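Large exoprotein involved in heme utilization or adhesion (Yersinia kristensenii ATCC 33638, PDB 5E3E) is a contact-dependent growth inhibition (CDI) toxin, a bacterial member of the RNase A superfamily that probably degrades RNA and is bound by its immunity protein CdiI. Local coordinates at residues V20-F31 and P73-G81. Residues are numbered along the deposited sequence; the frame is centred on the assembly and turned at random.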
loop_
_atom_site.group_PDB
_atom_site.type_symbol
_atom_site.label_atom_id
_atom_site.label_comp_id
_atom_site.label_asym_id
_atom_site.label_seq_id
_atom_site.Cartn_x
_atom_site.Cartn_y
_atom_site.Cartn_z
ATOM N N VAL B 20 5.652 5.496 -13.405
ATOM C CA VAL B 20 6.797 4.670 -13.029
ATOM C C VAL B 20 8.124 5.137 -13.618
ATOM O O VAL B 20 9.133 4.460 -13.449
ATOM C CB VAL B 20 6.608 3.182 -13.336
ATOM C CG1 VAL B 20 5.459 2.638 -12.529
ATOM C CG2 VAL B 20 6.433 2.917 -14.824
ATOM N N SER B 21 8.151 6.244 -14.346
ATOM C CA SER B 21 9.441 6.751 -14.844
ATOM C C SER B 21 9.716 8.080 -14.185
ATOM O O SER B 21 10.572 8.183 -13.302
ATOM C CB SER B 21 9.438 6.818 -16.370
ATOM O OG SER B 21 8.304 7.502 -16.834
ATOM N N THR B 22 8.949 9.079 -14.566
ATOM C CA THR B 22 9.015 10.415 -13.943
ATOM C C THR B 22 8.563 10.424 -12.469
ATOM O O THR B 22 9.138 11.121 -11.619
ATOM C CB THR B 22 8.132 11.376 -14.751
ATOM O OG1 THR B 22 8.547 11.344 -16.146
ATOM C CG2 THR B 22 8.201 12.815 -14.183
ATOM N N GLY B 23 7.509 9.676 -12.176
ATOM C CA GLY B 23 7.032 9.540 -10.792
ATOM C C GLY B 23 7.941 8.669 -9.961
ATOM O O GLY B 23 9.044 8.293 -10.419
ATOM N N ASN B 24 7.512 8.393 -8.728
ATOM C CA ASN B 24 8.385 7.763 -7.728
ATOM C C ASN B 24 7.786 6.485 -7.088
ATOM O O ASN B 24 8.080 6.125 -5.905
ATOM C CB ASN B 24 8.732 8.756 -6.651
ATOM C CG ASN B 24 7.509 9.255 -5.923
ATOM O OD1 ASN B 24 6.394 8.884 -6.277
ATOM N ND2 ASN B 24 7.702 10.090 -4.888
ATOM N N VAL B 25 6.919 5.834 -7.852
ATOM C CA VAL B 25 6.354 4.569 -7.460
ATOM C C VAL B 25 7.058 3.456 -8.184
ATOM O O VAL B 25 7.589 3.648 -9.314
ATOM C CB VAL B 25 4.819 4.458 -7.727
ATOM C CG1 VAL B 25 4.053 5.333 -6.756
ATOM C CG2 VAL B 25 4.485 4.761 -9.186
ATOM N N LYS B 26 7.066 2.283 -7.570
ATOM C CA LYS B 26 7.754 1.134 -8.166
ATOM C C LYS B 26 6.907 0.542 -9.288
ATOM O O LYS B 26 7.445 -0.175 -10.160
ATOM C CB LYS B 26 8.070 0.028 -7.147
ATOM C CG LYS B 26 6.904 -0.827 -6.731
ATOM C CD LYS B 26 7.336 -2.151 -6.189
ATOM C CE LYS B 26 6.135 -3.060 -6.094
ATOM N NZ LYS B 26 5.235 -2.615 -5.016
ATOM N N SER B 27 5.600 0.754 -9.181
ATOM C CA SER B 27 4.615 0.194 -10.122
ATOM C C SER B 27 3.327 0.975 -10.030
ATOM O O SER B 27 3.081 1.698 -9.059
ATOM C CB SER B 27 4.346 -1.287 -9.878
ATOM O OG SER B 27 3.575 -1.527 -8.733
ATOM N N ALA B 28 2.522 0.854 -11.076
ATOM C CA ALA B 28 1.279 1.589 -11.144
ATOM C C ALA B 28 0.260 0.722 -11.835
ATOM O O ALA B 28 0.545 0.086 -12.847
ATOM C CB ALA B 28 1.497 2.872 -11.905
ATOM N N SER B 29 -0.959 0.750 -11.354
ATOM C CA SER B 29 -1.987 -0.107 -11.912
ATOM C C SER B 29 -3.346 0.596 -12.006
ATOM O O SER B 29 -3.584 1.638 -11.371
ATOM C CB SER B 29 -2.086 -1.356 -11.054
ATOM O OG SER B 29 -2.537 -1.025 -9.731
ATOM N N SER B 30 -4.243 -0.027 -12.765
ATOM C CA SER B 30 -5.554 0.539 -13.063
ATOM C C SER B 30 -6.538 -0.586 -13.380
ATOM O O SER B 30 -6.200 -1.509 -14.134
ATOM C CB SER B 30 -5.471 1.476 -14.263
ATOM O OG SER B 30 -6.745 1.967 -14.609
ATOM N N PHE B 31 -7.751 -0.481 -12.827
ATOM C CA PHE B 31 -8.868 -1.342 -13.213
ATOM C C PHE B 31 -9.244 -1.041 -14.661
ATOM O O PHE B 31 -9.083 0.078 -15.146
ATOM C CB PHE B 31 -10.096 -1.105 -12.343
ATOM C CG PHE B 31 -9.902 -1.486 -10.911
ATOM C CD1 PHE B 31 -9.839 -2.834 -10.539
ATOM C CD2 PHE B 31 -9.744 -0.513 -9.940
ATOM C CE1 PHE B 31 -9.674 -3.182 -9.226
ATOM C CE2 PHE B 31 -9.590 -0.859 -8.637
ATOM C CZ PHE B 31 -9.531 -2.206 -8.276
ATOM N N PRO B 73 -8.695 -11.432 -15.199
ATOM C CA PRO B 73 -8.102 -10.086 -15.224
ATOM C C PRO B 73 -9.102 -8.998 -14.958
ATOM O O PRO B 73 -10.189 -8.971 -15.552
ATOM C CB PRO B 73 -7.550 -9.951 -16.652
ATOM C CG PRO B 73 -7.614 -11.290 -17.258
ATOM C CD PRO B 73 -8.628 -12.083 -16.512
ATOM N N ILE B 74 -8.713 -8.084 -14.069
ATOM C CA ILE B 74 -9.519 -6.932 -13.724
ATOM C C ILE B 74 -8.829 -5.611 -14.023
ATOM O O ILE B 74 -9.370 -4.542 -13.742
ATOM C CB ILE B 74 -10.023 -7.022 -12.244
ATOM C CG1 ILE B 74 -8.894 -7.253 -11.209
ATOM C CG2 ILE B 74 -10.998 -8.164 -12.101
ATOM C CD1 ILE B 74 -7.757 -6.312 -11.264
ATOM N N GLY B 75 -7.652 -5.655 -14.638
ATOM C CA GLY B 75 -6.896 -4.473 -14.934
ATOM C C GLY B 75 -5.474 -4.787 -15.348
ATOM O O GLY B 75 -5.156 -5.957 -15.711
ATOM N N ILE B 76 -4.664 -3.727 -15.312
ATOM C CA ILE B 76 -3.313 -3.733 -15.835
ATOM C C ILE B 76 -2.357 -3.099 -14.831
ATOM O O ILE B 76 -2.756 -2.291 -13.988
ATOM C CB ILE B 76 -3.174 -3.022 -17.198
ATOM C CG1 ILE B 76 -3.639 -1.559 -17.114
ATOM C CG2 ILE B 76 -3.935 -3.818 -18.268
ATOM C CD1 ILE B 76 -3.358 -0.716 -18.336
ATOM N N SER B 77 -1.097 -3.476 -14.990
ATOM C CA SER B 77 -0.013 -2.973 -14.165
ATOM C C SER B 77 1.244 -2.807 -14.982
ATOM O O SER B 77 1.520 -3.594 -15.868
ATOM C CB SER B 77 0.241 -3.916 -12.998
ATOM O OG SER B 77 1.279 -3.426 -12.141
ATOM N N VAL B 78 2.003 -1.772 -14.651
ATOM C CA VAL B 78 3.329 -1.576 -15.167
ATOM C C VAL B 78 4.295 -1.372 -13.994
ATOM O O VAL B 78 3.915 -0.907 -12.918
ATOM C CB VAL B 78 3.419 -0.395 -16.153
ATOM C CG1 VAL B 78 2.517 -0.658 -17.364
ATOM C CG2 VAL B 78 3.084 0.927 -15.483
ATOM N N SER B 79 5.549 -1.709 -14.262
ATOM C CA SER B 79 6.631 -1.627 -13.268
ATOM C C SER B 79 7.840 -0.836 -13.778
ATOM O O SER B 79 8.153 -0.861 -14.959
ATOM C CB SER B 79 7.083 -3.060 -12.898
ATOM O OG SER B 79 6.088 -3.654 -12.074
ATOM N N ARG B 80 8.519 -0.153 -12.867
ATOM C CA ARG B 80 9.721 0.601 -13.195
ATOM C C ARG B 80 10.746 -0.257 -13.916
ATOM O O ARG B 80 10.926 -1.426 -13.600
ATOM C CB ARG B 80 10.338 1.195 -11.908
ATOM C CG ARG B 80 11.397 2.240 -12.164
ATOM C CD ARG B 80 11.760 2.974 -10.875
ATOM N NE ARG B 80 10.620 3.773 -10.458
ATOM C CZ ARG B 80 10.449 5.059 -10.765
ATOM N NH1 ARG B 80 9.353 5.683 -10.359
ATOM N NH2 ARG B 80 11.368 5.722 -11.469
ATOM N N GLY B 81 11.388 0.313 -14.920
ATOM C CA GLY B 81 12.450 -0.392 -15.625
ATOM C C GLY B 81 12.017 -1.131 -16.871
ATOM O O GLY B 81 12.867 -1.613 -17.622
HETATM O O HOH W 1 10.605 3.048 -15.696
HETATM O O HOH W 2 1.097 -1.946 -9.788
#
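R80 pushes its guanidinium into the loop formed by S21-V25 and binds three carbonyls there. R80 NH1 takes two of them close to the guanidinium plane: G23 O at 2.6 Å, approached from above its carbonyl plane, and V25 O at 2.9 Å. R80 presents its NE and NH1 side to V25 O, both nitrogens coming from the same face of that carbonyl plane, while R80 NH2 reaches S21 O at 3.2 Å. V20 O sits over the centre of one guanidinium face, 3.0 Å from R80 CZ, too poorly angled for a hydrogen bond to it, and accepts from a water that also bridges to G81 N. The side chain leaves with CG anti to N (chi1 -167°) and bends at chi3 (-68°), which swings the flat group into the loop. R80 N adds a nearly straight hydrogen bond to K26 O. Beyond it, strands 27-31 and 75-79 pair antiparallel in the sheet of this RNase A-like domain, A28 with V78 and S30 with I76 as hydrogen-bonded pairs. V20 CG2 meets V78 CG2 at 4.0 Å on the face carrying A28; on that of S27 and S77, a water links their OG atoms. At the far end F31 and I74 lie side by side against helix 34-47. CdiI borders the loop: K26 NZ is hydrogen-bonded to C75 O and salt-bridged to D74 of the CdiI chain, whose Y78 packs on R80.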